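Local coordinates for protein VirX1 (Cyanophage Syn10, PDB 6QGM) that probably acts as a flavin-dependent viral halogenase of the tryptophan halogenase family, iodinating diverse substrates, at residues Ala73-Ser78 and Pro516-Phe521; Ser99-Phe104 and Lys153-Asn158; Asn137-Glu142 and Glu506-Tyr511. All coordinates share one frame; numbering follows the deposited sequence.

Interaction 1 (Ala73-Ser78 and Pro516-Phe521)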
# COMPACT_ATOMS: atom_id res chain seq x y z
N ALA B 73 -33.09 27.68 -4.59
CA ALA B 73 -32.12 26.69 -5.09
C ALA B 73 -32.24 26.63 -6.61
O ALA B 73 -33.34 26.90 -7.14
CB ALA B 73 -32.37 25.34 -4.47
N THR B 74 -31.13 26.34 -7.28
CA THR B 74 -31.08 25.96 -8.71
C THR B 74 -30.25 24.69 -8.82
O THR B 74 -29.71 24.26 -7.78
CB THR B 74 -30.57 27.12 -9.58
OG1 THR B 74 -29.17 27.29 -9.34
CG2 THR B 74 -31.32 28.40 -9.35
N TYR B 75 -30.20 24.11 -10.02
CA TYR B 75 -29.50 22.83 -10.32
C TYR B 75 -28.07 23.12 -10.77
O TYR B 75 -27.79 24.22 -11.28
CB TYR B 75 -30.27 22.02 -11.38
CG TYR B 75 -31.48 21.30 -10.86
CD1 TYR B 75 -31.34 20.26 -9.95
CD2 TYR B 75 -32.75 21.62 -11.29
CE1 TYR B 75 -32.44 19.56 -9.47
CE2 TYR B 75 -33.86 20.92 -10.83
CZ TYR B 75 -33.70 19.90 -9.92
OH TYR B 75 -34.77 19.21 -9.44
N LYS B 76 -27.21 22.13 -10.57
CA LYS B 76 -25.76 22.20 -10.88
C LYS B 76 -25.29 20.85 -11.46
O LYS B 76 -25.36 19.84 -10.73
CB LYS B 76 -25.00 22.53 -9.59
CG LYS B 76 -23.51 22.71 -9.77
CD LYS B 76 -22.75 22.46 -8.49
CE LYS B 76 -21.27 22.35 -8.71
NZ LYS B 76 -20.60 21.94 -7.46
N ASN B 77 -24.79 20.87 -12.69
CA ASN B 77 -24.41 19.65 -13.45
C ASN B 77 -22.89 19.55 -13.60
O ASN B 77 -22.41 18.46 -13.97
CB ASN B 77 -25.12 19.64 -14.81
CG ASN B 77 -26.60 19.36 -14.68
OD1 ASN B 77 -27.35 20.22 -14.22
ND2 ASN B 77 -27.02 18.16 -15.04
N SER B 78 -22.15 20.61 -13.29
CA SER B 78 -20.69 20.72 -13.54
C SER B 78 -20.08 21.87 -12.73
O SER B 78 -20.81 22.83 -12.42
CB SER B 78 -20.43 20.90 -15.02
OG SER B 78 -19.04 20.86 -15.30
N PRO B 516 -35.33 21.38 -22.64
CA PRO B 516 -35.55 22.62 -21.91
C PRO B 516 -34.25 23.20 -21.32
O PRO B 516 -33.36 22.44 -20.97
CB PRO B 516 -36.54 22.24 -20.80
CG PRO B 516 -36.51 20.73 -20.73
CD PRO B 516 -36.08 20.25 -22.10
N THR B 517 -34.17 24.53 -21.24
CA THR B 517 -33.07 25.27 -20.57
C THR B 517 -33.22 25.09 -19.06
O THR B 517 -34.35 24.84 -18.62
CB THR B 517 -33.08 26.77 -20.90
OG1 THR B 517 -34.28 27.32 -20.35
CG2 THR B 517 -33.04 27.04 -22.39
N HIS B 518 -32.13 25.22 -18.32
CA HIS B 518 -32.08 25.18 -16.83
C HIS B 518 -33.26 25.97 -16.24
O HIS B 518 -33.97 25.41 -15.38
CB HIS B 518 -30.72 25.72 -16.33
CG HIS B 518 -30.53 25.59 -14.86
ND1 HIS B 518 -29.71 26.43 -14.15
CD2 HIS B 518 -31.06 24.72 -13.97
CE1 HIS B 518 -29.73 26.08 -12.88
NE2 HIS B 518 -30.56 25.04 -12.75
N TYR B 519 -33.47 27.21 -16.70
CA TYR B 519 -34.51 28.13 -16.17
C TYR B 519 -35.89 27.53 -16.46
O TYR B 519 -36.72 27.43 -15.54
CB TYR B 519 -34.33 29.54 -16.76
CG TYR B 519 -35.57 30.37 -16.58
CD1 TYR B 519 -35.86 30.95 -15.36
CD2 TYR B 519 -36.48 30.51 -17.61
CE1 TYR B 519 -37.04 31.65 -15.17
CE2 TYR B 519 -37.67 31.19 -17.43
CZ TYR B 519 -37.95 31.77 -16.21
OH TYR B 519 -39.09 32.49 -16.01
N GLU B 520 -36.12 27.14 -17.72
CA GLU B 520 -37.39 26.52 -18.17
C GLU B 520 -37.67 25.28 -17.30
O GLU B 520 -38.80 25.16 -16.81
CB GLU B 520 -37.34 26.15 -19.65
CG GLU B 520 -37.39 27.34 -20.59
CD GLU B 520 -37.15 27.00 -22.05
OE1 GLU B 520 -36.46 25.99 -22.32
OE2 GLU B 520 -37.77 27.69 -22.93
N PHE B 521 -36.68 24.40 -17.10
CA PHE B 521 -36.84 23.15 -16.32
C PHE B 521 -37.28 23.51 -14.90
O PHE B 521 -38.28 22.94 -14.43
CB PHE B 521 -35.56 22.31 -16.29
CG PHE B 521 -35.73 20.92 -15.69
CD1 PHE B 521 -35.74 20.72 -14.32
CD2 PHE B 521 -35.92 19.83 -16.51
CE1 PHE B 521 -35.90 19.45 -13.79
CE2 PHE B 521 -36.08 18.56 -15.98
CZ PHE B 521 -36.07 18.38 -14.62

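Interaction 2 (Ser99-Phe104 and Lys153-Asn158)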
# COMPACT_ATOMS: atom_id res chain seq x y z
N SER B 99 -18.78 7.55 -13.06
CA SER B 99 -17.70 6.87 -13.84
C SER B 99 -17.60 7.50 -15.23
O SER B 99 -18.57 8.12 -15.67
CB SER B 99 -17.95 5.37 -13.96
OG SER B 99 -19.20 5.11 -14.60
N LEU B 100 -16.43 7.35 -15.84
CA LEU B 100 -16.14 7.77 -17.23
C LEU B 100 -16.93 6.87 -18.19
O LEU B 100 -16.78 5.64 -18.10
CB LEU B 100 -14.63 7.62 -17.50
CG LEU B 100 -13.74 8.76 -17.02
CD1 LEU B 100 -13.66 8.82 -15.50
CD2 LEU B 100 -12.35 8.60 -17.61
N ASP B 101 -17.71 7.47 -19.09
CA ASP B 101 -18.36 6.75 -20.22
C ASP B 101 -17.28 6.19 -21.16
O ASP B 101 -16.55 6.98 -21.75
CB ASP B 101 -19.34 7.66 -20.97
CG ASP B 101 -20.16 6.93 -22.01
OD1 ASP B 101 -19.68 5.89 -22.49
OD2 ASP B 101 -21.26 7.40 -22.33
N VAL B 102 -17.21 4.87 -21.31
CA VAL B 102 -16.15 4.15 -22.06
C VAL B 102 -16.56 3.93 -23.53
O VAL B 102 -15.80 3.28 -24.25
CB VAL B 102 -15.80 2.81 -21.36
CG1 VAL B 102 -15.21 3.05 -19.99
CG2 VAL B 102 -16.98 1.87 -21.26
N SER B 103 -17.71 4.47 -23.96
CA SER B 103 -18.38 4.13 -25.25
C SER B 103 -17.43 4.25 -26.45
O SER B 103 -17.49 3.33 -27.30
CB SER B 103 -19.61 4.96 -25.48
OG SER B 103 -20.57 4.69 -24.45
N PHE B 104 -16.59 5.30 -26.53
CA PHE B 104 -15.74 5.58 -27.72
C PHE B 104 -14.28 5.22 -27.44
O PHE B 104 -13.41 5.54 -28.27
CB PHE B 104 -15.91 7.03 -28.16
CG PHE B 104 -17.28 7.32 -28.72
CD1 PHE B 104 -18.34 7.61 -27.89
CD2 PHE B 104 -17.50 7.29 -30.10
CE1 PHE B 104 -19.60 7.85 -28.41
CE2 PHE B 104 -18.76 7.53 -30.62
CZ PHE B 104 -19.81 7.81 -29.78
N LYS B 153 -31.32 8.93 -23.24
CA LYS B 153 -30.87 9.60 -24.49
C LYS B 153 -29.63 10.47 -24.20
O LYS B 153 -28.95 10.85 -25.17
CB LYS B 153 -31.99 10.42 -25.13
CG LYS B 153 -32.96 9.60 -25.98
CD LYS B 153 -34.08 10.37 -26.62
CE LYS B 153 -35.24 9.46 -26.93
NZ LYS B 153 -36.11 10.03 -27.99
N ILE B 154 -29.35 10.77 -22.93
CA ILE B 154 -28.03 11.32 -22.48
C ILE B 154 -27.27 10.18 -21.81
O ILE B 154 -27.65 9.71 -20.74
CB ILE B 154 -28.25 12.55 -21.57
CG1 ILE B 154 -28.99 13.67 -22.32
CG2 ILE B 154 -26.93 13.04 -20.98
CD1 ILE B 154 -28.15 14.44 -23.34
N PRO B 155 -26.22 9.62 -22.46
CA PRO B 155 -25.56 8.41 -21.97
C PRO B 155 -24.95 8.57 -20.58
O PRO B 155 -24.29 9.56 -20.36
CB PRO B 155 -24.44 8.16 -22.98
CG PRO B 155 -24.87 8.89 -24.23
CD PRO B 155 -25.65 10.09 -23.73
N ASN B 156 -25.20 7.61 -19.69
CA ASN B 156 -24.48 7.45 -18.40
C ASN B 156 -24.73 8.64 -17.47
O ASN B 156 -23.87 8.93 -16.63
CB ASN B 156 -22.97 7.22 -18.63
CG ASN B 156 -22.61 5.75 -18.69
OD1 ASN B 156 -21.91 5.29 -19.60
ND2 ASN B 156 -23.10 4.98 -17.73
N PHE B 157 -25.89 9.29 -17.60
CA PHE B 157 -26.35 10.42 -16.75
C PHE B 157 -27.60 9.99 -15.99
O PHE B 157 -28.57 9.54 -16.62
CB PHE B 157 -26.67 11.64 -17.61
CG PHE B 157 -27.35 12.77 -16.88
CD1 PHE B 157 -26.68 13.49 -15.90
CD2 PHE B 157 -28.66 13.10 -17.18
CE1 PHE B 157 -27.31 14.53 -15.22
CE2 PHE B 157 -29.28 14.15 -16.51
CZ PHE B 157 -28.62 14.86 -15.53
N ASN B 158 -27.57 10.16 -14.66
CA ASN B 158 -28.67 9.81 -13.73
C ASN B 158 -29.10 11.10 -13.02
O ASN B 158 -28.38 11.54 -12.13
CB ASN B 158 -28.22 8.69 -12.79
CG ASN B 158 -29.15 8.40 -11.64
OD1 ASN B 158 -29.95 9.23 -11.21
ND2 ASN B 158 -29.03 7.19 -11.12

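Interaction 3 (Asn137-Glu142 and Glu506-Tyr511)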
# COMPACT_ATOMS: atom_id res chain seq x y z
N ASN B 137 -23.03 14.56 -19.40
CA ASN B 137 -23.51 15.61 -18.47
C ASN B 137 -22.89 16.93 -18.93
O ASN B 137 -23.58 17.95 -18.87
CB ASN B 137 -23.20 15.25 -17.01
CG ASN B 137 -24.11 15.94 -16.01
OD1 ASN B 137 -25.02 16.68 -16.41
ND2 ASN B 137 -23.89 15.69 -14.73
N THR B 138 -21.65 16.88 -19.43
CA THR B 138 -20.89 18.01 -20.03
C THR B 138 -21.77 18.83 -21.00
O THR B 138 -21.71 20.06 -20.94
CB THR B 138 -19.66 17.50 -20.78
OG1 THR B 138 -18.96 16.62 -19.90
CG2 THR B 138 -18.74 18.60 -21.27
N TYR B 139 -22.55 18.17 -21.85
CA TYR B 139 -23.41 18.82 -22.88
C TYR B 139 -24.53 19.63 -22.22
O TYR B 139 -24.82 20.74 -22.72
CB TYR B 139 -24.02 17.78 -23.82
CG TYR B 139 -23.02 17.00 -24.64
CD1 TYR B 139 -22.41 17.58 -25.74
CD2 TYR B 139 -22.71 15.69 -24.34
CE1 TYR B 139 -21.49 16.88 -26.49
CE2 TYR B 139 -21.81 14.97 -25.11
CZ TYR B 139 -21.20 15.57 -26.19
OH TYR B 139 -20.30 14.88 -26.96
N LEU B 140 -25.16 19.09 -21.17
CA LEU B 140 -26.22 19.79 -20.40
C LEU B 140 -25.61 21.08 -19.83
O LEU B 140 -26.20 22.17 -20.02
CB LEU B 140 -26.73 18.89 -19.27
CG LEU B 140 -27.40 17.59 -19.71
CD1 LEU B 140 -27.87 16.76 -18.49
CD2 LEU B 140 -28.56 17.86 -20.67
N ALA B 141 -24.46 20.95 -19.16
CA ALA B 141 -23.70 22.05 -18.55
C ALA B 141 -23.36 23.07 -19.63
O ALA B 141 -23.60 24.26 -19.40
CB ALA B 141 -22.47 21.51 -17.88
N GLU B 142 -22.86 22.62 -20.77
CA GLU B 142 -22.31 23.50 -21.84
C GLU B 142 -23.43 24.29 -22.51
O GLU B 142 -23.20 25.48 -22.76
CB GLU B 142 -21.49 22.70 -22.86
CG GLU B 142 -20.09 22.42 -22.37
CD GLU B 142 -19.08 21.99 -23.41
OE1 GLU B 142 -19.30 22.25 -24.60
OE2 GLU B 142 -18.03 21.41 -23.03
N GLU B 506 -21.66 16.28 -32.90
CA GLU B 506 -22.49 17.22 -33.69
C GLU B 506 -23.97 16.89 -33.48
O GLU B 506 -24.76 17.84 -33.29
CB GLU B 506 -22.09 17.26 -35.16
CG GLU B 506 -20.78 17.99 -35.42
CD GLU B 506 -20.55 19.35 -34.73
OE1 GLU B 506 -21.49 20.20 -34.71
OE2 GLU B 506 -19.41 19.55 -34.20
N SER B 507 -24.34 15.61 -33.45
CA SER B 507 -25.76 15.17 -33.30
C SER B 507 -26.19 15.26 -31.84
O SER B 507 -27.40 15.46 -31.59
CB SER B 507 -25.98 13.80 -33.86
OG SER B 507 -25.18 12.87 -33.19
N MET B 508 -25.26 15.14 -30.89
CA MET B 508 -25.55 15.23 -29.44
C MET B 508 -25.89 16.68 -29.09
O MET B 508 -26.78 16.88 -28.25
CB MET B 508 -24.35 14.76 -28.60
CG MET B 508 -24.51 13.38 -28.06
SD MET B 508 -25.72 13.39 -26.75
CE MET B 508 -25.85 11.61 -26.64
N VAL B 509 -25.20 17.64 -29.69
CA VAL B 509 -25.43 19.10 -29.47
C VAL B 509 -26.82 19.44 -30.02
O VAL B 509 -27.56 20.16 -29.31
CB VAL B 509 -24.32 19.98 -30.08
CG1 VAL B 509 -22.99 19.67 -29.43
CG2 VAL B 509 -24.17 19.86 -31.58
N GLU B 510 -27.15 18.91 -31.20
CA GLU B 510 -28.46 19.13 -31.86
C GLU B 510 -29.59 18.61 -30.96
O GLU B 510 -30.60 19.33 -30.82
CB GLU B 510 -28.51 18.50 -33.26
CG GLU B 510 -29.66 19.03 -34.08
CD GLU B 510 -30.03 18.27 -35.34
OE1 GLU B 510 -29.36 17.26 -35.68
OE2 GLU B 510 -31.00 18.69 -35.99
N TYR B 511 -29.43 17.43 -30.36
CA TYR B 511 -30.48 16.80 -29.50
C TYR B 511 -30.63 17.62 -28.22
O TYR B 511 -31.78 17.89 -27.79
CB TYR B 511 -30.17 15.34 -29.14
CG TYR B 511 -31.10 14.82 -28.06
CD1 TYR B 511 -32.45 14.67 -28.32
CD2 TYR B 511 -30.65 14.59 -26.77
CE1 TYR B 511 -33.33 14.24 -27.33
CE2 TYR B 511 -31.51 14.17 -25.78
CZ TYR B 511 -32.86 14.02 -26.05
OH TYR B 511 -33.71 13.63 -25.06

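Interaction 1 (Ala73-Ser78 and Pro516-Phe521)
Strand 74-76 passes the first turn of helix 518-527 with Y75 and H518 as the nearest backbone pair, their CA atoms 7.4 Å apart. The imidazole of H518 spans the gap: Y75 N donates to H518 NE2 over 2.9 Å. The bond is bent (144° at the hydrogen), with Y75 N at the edge of the ring, near its plane. CG of H518 stands opposite the backbone N (chi1 -174°), which carries the ring off the helix to the strand. ND1 bonds the carbonyl O of M267, which can only accept, and NE2 accepts from Y75 N, consistent with the proton on ND1; the two bonds should restrict rotation of the ring. The strand is an outer member of a three-stranded antiparallel sheet, while the helix opens with a capping box: E520 N bonds T517 OG1 at 3.2 Å, and T517 N bonds E520 OE1 at 2.9 Å. T74 CB rests 3.6 Å from H518 CE1, while its OG1 bonds P285 O and H166 ND1. The Y75 ring also meets F521, Y75 CE2 to F521 CE1 3.9 Å, the two ring planes 78° apart. F159 packs against both rings, and the Y75 hydroxyl bonds D64.

Interaction 2 (Ser99-Phe104 and Lys153-Asn158)
D101 and N156 set carboxylate against amide with the two planes nearly perpendicular, 87° apart. As modelled, OD1 is the part of N156 that approaches, lying 3.4 Å from D101 CG and 3.5 Å from D101 OD2. Which end of the amide faces D101 is not secure at this resolution, and no hydrogen bond is assigned between the segments. D101 OD2 also lies 3.3 Å from CB of P155. With CG trans to the backbone N (chi1 -173°), the carboxylate of D101 reaches across to the 153-158 loop while OD1 turns back on its own chain. There it accepts from S103 N at 2.8 Å, approached almost in line with its C-O bond, which makes an Asx turn; S103 OG lies close to the same oxygen. The turn helps hold the carboxylate, through OD1. P155 and N156 are the central residues of a type II beta turn from I154 to F157. The loop after strand 91-95 thereby meets the loop between helices 137-143 and 159-162; D101 is tied by its backbone to V134 of helix 129-134, and P155 packs on M508 of helix 494-512.

Interaction 3 (Asn137-Glu142 and Glu506-Tyr511)
Segment 137-142, on helix 137-143, meets segment 506-511 of helix 494-512 through Y139, the closest backbone pair being Y139 and V509 with CA atoms 6.9 Å apart. The Y139 ring reaches across from the first helix and offers one face to M508. CB of M508 stands over that face, 4.2 Å from the ring centroid and 16° off the normal, shifted toward the rim at CZ and CE1: a CH-pi contact. The methionine chain runs roughly perpendicular to the tyrosine side chain. From CB the methionine bends at chi2 (-72°) and its far end runs away from the 137-142 segment, leaving SD 4.8 Å from the Y139 centroid. This is a Met-aromatic contact, with the sulfur set obliquely to the ring. V509 adds a lighter touch, its CG1 lying 4.3 Å from Y139 CD1. Between the two segments the contact is apolar and Met-aromatic, with no hydrogen bond. Other side chains of helix 494-512, W501 and V512, also touch Y139, so residues from several turns of that helix meet the tyrosine. R132 of helix 129-134 packs on Y139 and pairs with E142 in a salt bridge, and strand 91-95 is met by T138, A141 and E142.

In the fold
Interactions 1 and 3 are buried, whereas interaction 2 joins two loops and is only partly buried. Their chemistry differs: interaction 1 combines a histidine-to-backbone bond with aromatic packing, interaction 3 is apolar and Met-aromatic, and in interaction 2 a carboxylate lies beside a proline and an asparagine with no hydrogen bond assigned across. The C-terminal helices 494-512 and 518-527, consecutive in the chain, supply one side of interactions 3 and 1, and each packs on a much earlier part of the halogenase chain. Interaction 2 borders interaction 3 where P155 meets M508. N77 and N137, linked by a probable hydrogen bond, join interactions 1 and 3, and F157 packs near both residues, so the three contacts form one continuous region.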